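PDB 4W8O: luciferase-like enzymeAMP-CoA-ligase from Zophobas atratus, which probably activates carboxylic acids with ATP as acyl-adenylates and passes them on to coenzyme A. Local coordinates for residues D71-C76 with I120-E125; S114-R119 with P192-H197; T56-N61 with G154-M159. All coordinates share one frame; numbering follows the deposited sequence.

Contact 1: residues D71-C76 with I120-E125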
loop_
_atom_site.group_PDB
_atom_site.type_symbol
_atom_site.label_atom_id
_atom_site.label_comp_id
_atom_site.label_asym_id
_atom_site.label_seq_id
_atom_site.Cartn_x
_atom_site.Cartn_y
_atom_site.Cartn_z
ATOM N N ASP A 71 8.582 -11.691 -16.130
ATOM C CA ASP A 71 7.227 -12.187 -15.938
ATOM C C ASP A 71 6.424 -11.368 -14.944
ATOM O O ASP A 71 6.977 -10.750 -14.049
ATOM C CB ASP A 71 7.247 -13.636 -15.465
ATOM C CG ASP A 71 7.826 -14.565 -16.491
ATOM O OD1 ASP A 71 7.367 -14.522 -17.647
ATOM O OD2 ASP A 71 8.736 -15.341 -16.145
ATOM N N VAL A 72 5.111 -11.384 -15.121
ATOM C CA VAL A 72 4.162 -10.793 -14.167
ATOM C C VAL A 72 3.509 -11.914 -13.366
ATOM O O VAL A 72 3.041 -12.888 -13.940
ATOM C CB VAL A 72 3.056 -10.007 -14.897
ATOM C CG1 VAL A 72 1.981 -9.516 -13.924
ATOM C CG2 VAL A 72 3.661 -8.840 -15.656
ATOM N N VAL A 73 3.481 -11.779 -12.046
ATOM C CA VAL A 73 2.812 -12.743 -11.193
ATOM C C VAL A 73 1.679 -12.011 -10.484
ATOM O O VAL A 73 1.882 -10.963 -9.866
ATOM C CB VAL A 73 3.752 -13.381 -10.156
ATOM C CG1 VAL A 73 3.001 -14.419 -9.332
ATOM C CG2 VAL A 73 4.947 -14.019 -10.845
ATOM N N CYS A 74 0.488 -12.579 -10.589
ATOM C CA CYS A 74 -0.716 -11.951 -10.101
ATOM C C CYS A 74 -1.274 -12.659 -8.868
ATOM O O CYS A 74 -1.043 -13.851 -8.674
ATOM C CB CYS A 74 -1.731 -11.971 -11.227
ATOM S SG CYS A 74 -3.137 -10.910 -10.941
ATOM N N PHE A 75 -1.994 -11.919 -8.033
ATOM C CA PHE A 75 -2.555 -12.441 -6.786
ATOM C C PHE A 75 -4.006 -12.003 -6.634
ATOM O O PHE A 75 -4.330 -10.831 -6.831
ATOM C CB PHE A 75 -1.716 -11.962 -5.593
ATOM C CG PHE A 75 -0.276 -12.317 -5.731
ATOM C CD1 PHE A 75 0.577 -11.502 -6.447
ATOM C CD2 PHE A 75 0.203 -13.518 -5.228
ATOM C CE1 PHE A 75 1.900 -11.857 -6.634
ATOM C CE2 PHE A 75 1.519 -13.877 -5.409
ATOM C CZ PHE A 75 2.367 -13.056 -6.113
ATOM N N CYS A 76 -4.882 -12.954 -6.321
ATOM C CA CYS A 76 -6.272 -12.641 -5.975
ATOM C C CYS A 76 -6.676 -13.329 -4.671
ATOM O O CYS A 76 -7.132 -14.480 -4.666
ATOM C CB CYS A 76 -7.218 -13.041 -7.098
ATOM S SG CYS A 76 -8.878 -12.377 -6.847
ATOM N N ILE A 120 1.437 -16.413 -14.006
ATOM C CA ILE A 120 0.848 -17.205 -12.947
ATOM C C ILE A 120 -0.067 -16.287 -12.174
ATOM O O ILE A 120 0.226 -15.091 -12.025
ATOM C CB ILE A 120 1.902 -17.745 -11.963
ATOM C CG1 ILE A 120 2.802 -18.777 -12.642
ATOM C CG2 ILE A 120 1.230 -18.366 -10.743
ATOM C CD1 ILE A 120 4.037 -19.134 -11.845
ATOM N N ILE A 121 -1.165 -16.850 -11.684
ATOM C CA ILE A 121 -2.001 -16.166 -10.705
ATOM C C ILE A 121 -2.254 -17.073 -9.501
ATOM O O ILE A 121 -2.741 -18.199 -9.646
ATOM C CB ILE A 121 -3.324 -15.631 -11.308
ATOM C CG1 ILE A 121 -4.229 -15.091 -10.196
ATOM C CG2 ILE A 121 -4.059 -16.707 -12.076
ATOM C CD1 ILE A 121 -5.283 -14.137 -10.695
ATOM N N PHE A 122 -1.886 -16.579 -8.323
ATOM C CA PHE A 122 -2.229 -17.215 -7.048
ATOM C C PHE A 122 -3.611 -16.733 -6.611
ATOM O O PHE A 122 -3.867 -15.525 -6.565
ATOM C CB PHE A 122 -1.199 -16.867 -5.967
ATOM C CG PHE A 122 0.140 -17.539 -6.162
ATOM C CD1 PHE A 122 1.058 -17.035 -7.066
ATOM C CD2 PHE A 122 0.479 -18.668 -5.434
ATOM C CE1 PHE A 122 2.296 -17.648 -7.253
ATOM C CE2 PHE A 122 1.706 -19.289 -5.613
ATOM C CZ PHE A 122 2.617 -18.778 -6.530
ATOM N N VAL A 123 -4.486 -17.674 -6.260
ATOM C CA VAL A 123 -5.884 -17.361 -5.971
ATOM C C VAL A 123 -6.413 -18.086 -4.732
ATOM O O VAL A 123 -6.150 -19.263 -4.532
ATOM C CB VAL A 123 -6.768 -17.701 -7.193
ATOM C CG1 VAL A 123 -6.871 -19.206 -7.389
ATOM C CG2 VAL A 123 -8.164 -17.098 -7.051
ATOM N N GLU A 124 -7.150 -17.365 -3.895
ATOM C CA GLU A 124 -7.873 -17.972 -2.783
ATOM C C GLU A 124 -8.986 -18.865 -3.325
ATOM O O GLU A 124 -9.511 -18.611 -4.414
ATOM C CB GLU A 124 -8.458 -16.901 -1.848
ATOM C CG GLU A 124 -9.482 -15.988 -2.516
ATOM C CD GLU A 124 -10.072 -14.929 -1.603
ATOM O OE1 GLU A 124 -9.557 -14.706 -0.485
ATOM O OE2 GLU A 124 -11.074 -14.314 -2.021
ATOM N N GLU A 125 -9.354 -19.896 -2.567
ATOM C CA GLU A 125 -10.425 -20.812 -2.983
ATOM C C GLU A 125 -11.721 -20.076 -3.340
ATOM O O GLU A 125 -12.404 -20.430 -4.304
ATOM C CB GLU A 125 -10.715 -21.836 -1.885
ATOM C CG GLU A 125 -9.648 -22.908 -1.750
ATOM C CD GLU A 125 -9.934 -23.895 -0.625
ATOM O OE1 GLU A 125 -10.859 -23.656 0.175
ATOM O OE2 GLU A 125 -9.224 -24.911 -0.528
#
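The carbonyl oxygen Phe122 O is gripped twice from the neighbouring strand: Cys76 N donates a nearly straight hydrogen bond (2.8 Å, 170° at the hydrogen) almost along its C=O axis, and Phe75 CA adds a CA-H...O contact at 3.4 Å. Cys74 O is held likewise, by Phe122 N at 2.9 Å and by Ile121 CA at 3.2 Å. With Cys74 N bonded to Ile120 O and Glu124 N to Cys76 O, these pairs join 72-76 and 120-124 as parallel strands. On one face the Phe75 and Phe122 rings, both swung beside their own backbone N, run side by side and point the same way; their planes are only 13° apart but slid so far that they barely overlap, Phe75 CE2 meeting Phe122 CD1 at 3.6 Å. Val73 CG1 reaches the edge of the Phe122 ring at CE1 (3.9 Å). An alanine in place of Phe122 would probably leave Phe75 and Val73 poorly packed on this face. On the reverse face Cys74 SG lies 3.9 Å from Ile121 CD1. In the parallel part of the mixed sheet, strand 143-147 flanks 120-124 and strand 96-99 flanks 72-76, while helix 85-92 packs on the phenylalanine face through Pro86.

Contact 2: residues S114-R119 with P192-H197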
loop_
_atom_site.group_PDB
_atom_site.type_symbol
_atom_site.label_atom_id
_atom_site.label_comp_id
_atom_site.label_asym_id
_atom_site.label_seq_id
_atom_site.Cartn_x
_atom_site.Cartn_y
_atom_site.Cartn_z
ATOM N N SER A 114 -6.304 -8.482 -18.800
ATOM C CA SER A 114 -5.929 -8.152 -20.169
ATOM C C SER A 114 -4.852 -7.068 -20.192
ATOM O O SER A 114 -4.046 -7.019 -21.112
ATOM C CB SER A 114 -7.160 -7.727 -20.984
ATOM O OG SER A 114 -7.541 -6.381 -20.697
ATOM N N LEU A 115 -4.838 -6.206 -19.175
ATOM C CA LEU A 115 -3.780 -5.204 -19.051
ATOM C C LEU A 115 -2.405 -5.822 -18.757
ATOM O O LEU A 115 -1.421 -5.435 -19.370
ATOM C CB LEU A 115 -4.101 -4.191 -17.951
ATOM C CG LEU A 115 -5.279 -3.248 -18.170
ATOM C CD1 LEU A 115 -5.598 -2.520 -16.875
ATOM C CD2 LEU A 115 -4.989 -2.259 -19.288
ATOM N N VAL A 116 -2.350 -6.771 -17.822
ATOM C CA VAL A 116 -1.077 -7.279 -17.301
ATOM C C VAL A 116 -0.700 -8.707 -17.739
ATOM O O VAL A 116 0.440 -9.125 -17.527
ATOM C CB VAL A 116 -1.004 -7.147 -15.760
ATOM C CG1 VAL A 116 -1.291 -5.709 -15.339
ATOM C CG2 VAL A 116 -1.942 -8.122 -15.047
ATOM N N THR A 117 -1.644 -9.435 -18.343
ATOM C CA THR A 117 -1.402 -10.766 -18.916
ATOM C C THR A 117 -0.392 -11.593 -18.113
ATOM O O THR A 117 0.717 -11.825 -18.571
ATOM C CB THR A 117 -0.946 -10.664 -20.386
ATOM O OG1 THR A 117 0.263 -9.899 -20.466
ATOM C CG2 THR A 117 -2.023 -9.987 -21.246
ATOM N N PRO A 118 -0.784 -12.042 -16.905
ATOM C CA PRO A 118 0.161 -12.699 -15.999
ATOM C C PRO A 118 0.526 -14.127 -16.405
ATOM O O PRO A 118 -0.236 -14.803 -17.091
ATOM C CB PRO A 118 -0.562 -12.687 -14.653
ATOM C CG PRO A 118 -2.014 -12.588 -14.977
ATOM C CD PRO A 118 -2.159 -12.038 -16.370
ATOM N N ARG A 119 1.706 -14.561 -15.982
ATOM C CA ARG A 119 2.158 -15.912 -16.251
ATOM C C ARG A 119 1.580 -16.880 -15.236
ATOM O O ARG A 119 1.292 -18.025 -15.549
ATOM C CB ARG A 119 3.672 -15.979 -16.201
ATOM C CG ARG A 119 4.188 -17.372 -16.460
ATOM C CD ARG A 119 5.580 -17.314 -17.001
ATOM N NE ARG A 119 6.192 -18.632 -17.046
ATOM C CZ ARG A 119 7.408 -18.855 -17.523
ATOM N NH1 ARG A 119 8.136 -17.842 -17.994
ATOM N NH2 ARG A 119 7.906 -20.090 -17.522
ATOM N N PRO A 192 -9.437 1.482 -16.278
ATOM C CA PRO A 192 -8.154 1.412 -15.591
ATOM C C PRO A 192 -6.957 1.118 -16.497
ATOM O O PRO A 192 -7.097 0.519 -17.566
ATOM C CB PRO A 192 -8.361 0.278 -14.585
ATOM C CG PRO A 192 -9.830 0.317 -14.302
ATOM C CD PRO A 192 -10.462 0.662 -15.604
ATOM N N LYS A 193 -5.792 1.577 -16.049
ATOM C CA LYS A 193 -4.515 1.279 -16.680
ATOM C C LYS A 193 -3.576 0.789 -15.598
ATOM O O LYS A 193 -3.816 1.029 -14.413
ATOM C CB LYS A 193 -3.956 2.524 -17.351
ATOM C CG LYS A 193 -4.881 3.091 -18.422
ATOM C CD LYS A 193 -5.193 4.557 -18.169
ATOM C CE LYS A 193 -6.468 4.999 -18.857
ATOM N NZ LYS A 193 -6.457 4.569 -20.275
ATOM N N ALA A 194 -2.524 0.085 -16.006
ATOM C CA ALA A 194 -1.606 -0.523 -15.062
ATOM C C ALA A 194 -0.490 0.458 -14.717
ATOM O O ALA A 194 0.421 0.689 -15.507
ATOM C CB ALA A 194 -1.038 -1.822 -15.610
ATOM N N ILE A 195 -0.605 1.040 -13.528
ATOM C CA ILE A 195 0.418 1.902 -12.957
ATOM C C ILE A 195 1.668 1.079 -12.622
ATOM O O ILE A 195 1.593 0.088 -11.898
ATOM C CB ILE A 195 -0.095 2.527 -11.648
ATOM C CG1 ILE A 195 -1.257 3.482 -11.922
ATOM C CG2 ILE A 195 1.037 3.243 -10.917
ATOM C CD1 ILE A 195 -2.136 3.730 -10.710
ATOM N N CYS A 196 2.811 1.487 -13.152
ATOM C CA CYS A 196 4.073 0.784 -12.884
ATOM C C CYS A 196 4.938 1.540 -11.897
ATOM O O CYS A 196 5.278 2.706 -12.140
ATOM C CB CYS A 196 4.858 0.600 -14.182
ATOM S SG CYS A 196 4.036 -0.518 -15.335
ATOM N N HIS A 197 5.289 0.887 -10.787
ATOM C CA HIS A 197 6.366 1.371 -9.927
ATOM C C HIS A 197 7.611 0.529 -10.125
ATOM O O HIS A 197 7.541 -0.706 -10.207
ATOM C CB HIS A 197 5.956 1.374 -8.458
ATOM C CG HIS A 197 5.083 2.528 -8.100
ATOM N ND1 HIS A 197 5.561 3.818 -8.018
ATOM C CD2 HIS A 197 3.755 2.601 -7.853
ATOM C CE1 HIS A 197 4.568 4.633 -7.715
ATOM N NE2 HIS A 197 3.461 3.920 -7.612
#
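Helix 106-116 ends beside the start of strand 194-198, the backbones coming nearest at Leu115 and Ala194, whose CA atoms are 6.5 Å apart. Thr117 breaks the helix with a positive phi of 35°, and the chain then turns away through Pro118 and Arg119 toward the next strand. Opposite the helix end, Pro192 and Lys193 close the Ser/Thr- and Gly-rich SSGTTGLPK signature of adenylate-forming enzymes, a loop that in relatives handles the phosphates of ATP; it links strand 179-184 to the antiparallel strand 194-198. No hydrogen bond joins the two segments, and the contact rests on a few alkyl groups. Leu115 holds CG anti to its carbonyl carbon (chi1 -67°), which sends CD1 across to the backbone at Pro192 and on to Lys193 CA, 4.0 Å away. One residue on, Val116 presents CG1 to the methyl of Ala194, CG1 to CB 3.9 Å. Phe184, in strand 179-184, touches both Leu115 and Val116, so the helix end rests on the sheet as well as on the loop. Pro192 O takes a hydrogen bond from His111 NE2, one helical turn before Leu115, and Leu115 CD1 sits beside the same oxygen at 3.5 Å.

Contact 3: residues T56-N61 with G154-M159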
loop_
_atom_site.group_PDB
_atom_site.type_symbol
_atom_site.label_atom_id
_atom_site.label_comp_id
_atom_site.label_asym_id
_atom_site.label_seq_id
_atom_site.Cartn_x
_atom_site.Cartn_y
_atom_site.Cartn_z
ATOM N N THR A 56 11.594 -18.309 0.355
ATOM C CA THR A 56 12.768 -18.817 -0.370
ATOM C C THR A 56 12.398 -20.105 -1.115
ATOM O O THR A 56 12.731 -20.269 -2.290
ATOM C CB THR A 56 13.962 -19.040 0.576
ATOM O OG1 THR A 56 14.364 -17.784 1.146
ATOM C CG2 THR A 56 15.148 -19.663 -0.161
ATOM N N ARG A 57 11.662 -20.986 -0.443
ATOM C CA ARG A 57 11.228 -22.245 -1.044
ATOM C C ARG A 57 10.261 -22.029 -2.198
ATOM O O ARG A 57 10.391 -22.670 -3.240
ATOM C CB ARG A 57 10.598 -23.155 0.008
ATOM C CG ARG A 57 11.610 -23.751 0.963
ATOM C CD ARG A 57 10.920 -24.454 2.109
ATOM N NE ARG A 57 11.867 -24.937 3.101
ATOM C CZ ARG A 57 11.514 -25.542 4.230
ATOM N NH1 ARG A 57 10.234 -25.732 4.525
ATOM N NH2 ARG A 57 12.449 -25.954 5.075
ATOM N N VAL A 58 9.308 -21.115 -2.021
ATOM C CA VAL A 58 8.404 -20.755 -3.108
ATOM C C VAL A 58 9.181 -20.199 -4.302
ATOM O O VAL A 58 8.899 -20.569 -5.442
ATOM C CB VAL A 58 7.318 -19.759 -2.650
ATOM C CG1 VAL A 58 6.500 -19.263 -3.831
ATOM C CG2 VAL A 58 6.392 -20.409 -1.630
ATOM N N ALA A 59 10.155 -19.325 -4.038
ATOM C CA ALA A 59 10.976 -18.719 -5.095
ATOM C C ALA A 59 11.746 -19.758 -5.906
ATOM O O ALA A 59 11.767 -19.702 -7.142
ATOM C CB ALA A 59 11.950 -17.707 -4.504
ATOM N N LEU A 60 12.387 -20.691 -5.208
ATOM C CA LEU A 60 13.151 -21.750 -5.876
ATOM C C LEU A 60 12.243 -22.593 -6.769
ATOM O O LEU A 60 12.644 -22.998 -7.847
ATOM C CB LEU A 60 13.885 -22.638 -4.862
ATOM C CG LEU A 60 15.093 -21.983 -4.192
ATOM C CD1 LEU A 60 15.501 -22.773 -2.958
ATOM C CD2 LEU A 60 16.264 -21.865 -5.161
ATOM N N ASN A 61 11.015 -22.838 -6.329
ATOM C CA ASN A 61 10.065 -23.570 -7.155
ATOM C C ASN A 61 9.556 -22.727 -8.327
ATOM O O ASN A 61 9.418 -23.233 -9.438
ATOM C CB ASN A 61 8.912 -24.106 -6.302
ATOM C CG ASN A 61 9.331 -25.289 -5.452
ATOM O OD1 ASN A 61 10.051 -26.174 -5.923
ATOM N ND2 ASN A 61 8.891 -25.313 -4.197
ATOM N N GLY A 154 -2.424 -26.289 -9.565
ATOM C CA GLY A 154 -1.396 -26.422 -8.535
ATOM C C GLY A 154 -1.843 -25.768 -7.240
ATOM O O GLY A 154 -2.818 -25.023 -7.218
ATOM N N THR A 155 -1.129 -26.056 -6.159
ATOM C CA THR A 155 -1.483 -25.533 -4.839
ATOM C C THR A 155 -0.310 -24.793 -4.224
ATOM O O THR A 155 0.846 -25.051 -4.567
ATOM C CB THR A 155 -1.882 -26.662 -3.878
ATOM O OG1 THR A 155 -0.756 -27.522 -3.657
ATOM C CG2 THR A 155 -3.020 -27.471 -4.452
ATOM N N PHE A 156 -0.616 -23.884 -3.305
ATOM C CA PHE A 156 0.409 -23.139 -2.589
ATOM C C PHE A 156 1.281 -24.074 -1.748
ATOM O O PHE A 156 2.499 -23.914 -1.690
ATOM C CB PHE A 156 -0.228 -22.060 -1.702
ATOM C CG PHE A 156 0.736 -21.421 -0.746
ATOM C CD1 PHE A 156 1.686 -20.515 -1.197
ATOM C CD2 PHE A 156 0.710 -21.741 0.602
ATOM C CE1 PHE A 156 2.587 -19.933 -0.317
ATOM C CE2 PHE A 156 1.604 -21.163 1.486
ATOM C CZ PHE A 156 2.542 -20.252 1.026
ATOM N N ALA A 157 0.648 -25.045 -1.101
ATOM C CA ALA A 157 1.354 -26.041 -0.292
ATOM C C ALA A 157 2.439 -26.776 -1.089
ATOM O O ALA A 157 3.512 -27.065 -0.555
ATOM C CB ALA A 157 0.366 -27.037 0.295
ATOM N N GLU A 158 2.158 -27.072 -2.358
ATOM C CA GLU A 158 3.155 -27.672 -3.253
ATOM C C GLU A 158 4.340 -26.744 -3.509
ATOM O O GLU A 158 5.483 -27.206 -3.580
ATOM C CB GLU A 158 2.525 -28.051 -4.592
ATOM C CG GLU A 158 1.731 -29.342 -4.541
ATOM C CD GLU A 158 0.735 -29.489 -5.680
ATOM O OE1 GLU A 158 0.771 -28.704 -6.652
ATOM O OE2 GLU A 158 -0.094 -30.413 -5.592
ATOM N N MET A 159 4.066 -25.447 -3.660
ATOM C CA MET A 159 5.120 -24.454 -3.907
ATOM C C MET A 159 6.059 -24.252 -2.704
ATOM O O MET A 159 7.183 -23.781 -2.876
ATOM C CB MET A 159 4.515 -23.097 -4.322
ATOM C CG MET A 159 3.783 -23.083 -5.656
ATOM S SD MET A 159 4.821 -23.571 -7.056
ATOM C CE MET A 159 5.898 -22.145 -7.171
#
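The amide of Asn61 points ND2 at Met159 O, which lies close to the amide plane. From ND2 the bond is short, 2.6 Å to Met159 O, with an angle of 159° at the hydrogen. On the acceptor side the fit is less regular, since ND2 stands 57° out of the carbonyl plane of Met159. ND2 also donates to Leu161 O, so this one amide nitrogen binds two carbonyls of the chain at and just beyond the short helix 156-159, which would fix its rotation. The Phe156 ring is met obliquely by Val58, CG2 lying 4.1 Å from CE1, while Phe147, Ile85 and Pro86 pack around the same ring. The contact thus sets helix 48-64 against the short helix that follows edge strand 154-155 of the eight-stranded mixed sheet, with helix 85-92 touching both Val58 and Phe156. That short helix starts with a capping box. Thr155 OG1, at the N-cap, accepts from Glu158 N at 3.2 Å, and Glu158 OE1 accepts in return from Thr155 N at 3.3 Å, met from well above the carboxylate plane (68° out of it). At the other end of the short helix, Met159 O receives a second, weaker touch from Val58 CA, a CA-H...O contact of 3.3 Å. Met159 is bent at both its second and third torsions, so that its chain curls and brings the methyl CE to 3.7 Å from Asn61 CB. The same CE also nears the backbone at Val58 O, 3.8 Å away. Alongside, Val58 CG2 lies 4.2 Å from Met159 CB.

Overall arrangement
All three contacts reach the same mixed eight-stranded sheet. Contact 1 lies in its parallel part, with its centre about 13 Å from those of contacts 2 and 3, which are about 23 Å apart. Contacts 1 and 2 touch directly: Val72 O and Arg119 N are 3.0 Å apart, a probable hydrogen bond, and Asp71 forms a salt bridge with Arg119. Contact 3 does not touch contact 1, their nearest atoms being about 4 Å apart, but helix 85-92 packs against both. Contact 2 is tied to the pocket that holds the polyethylene glycol: His197 NE2 bonds to Ser325 O and Ile195 touches Glu326, both residues lining that pocket.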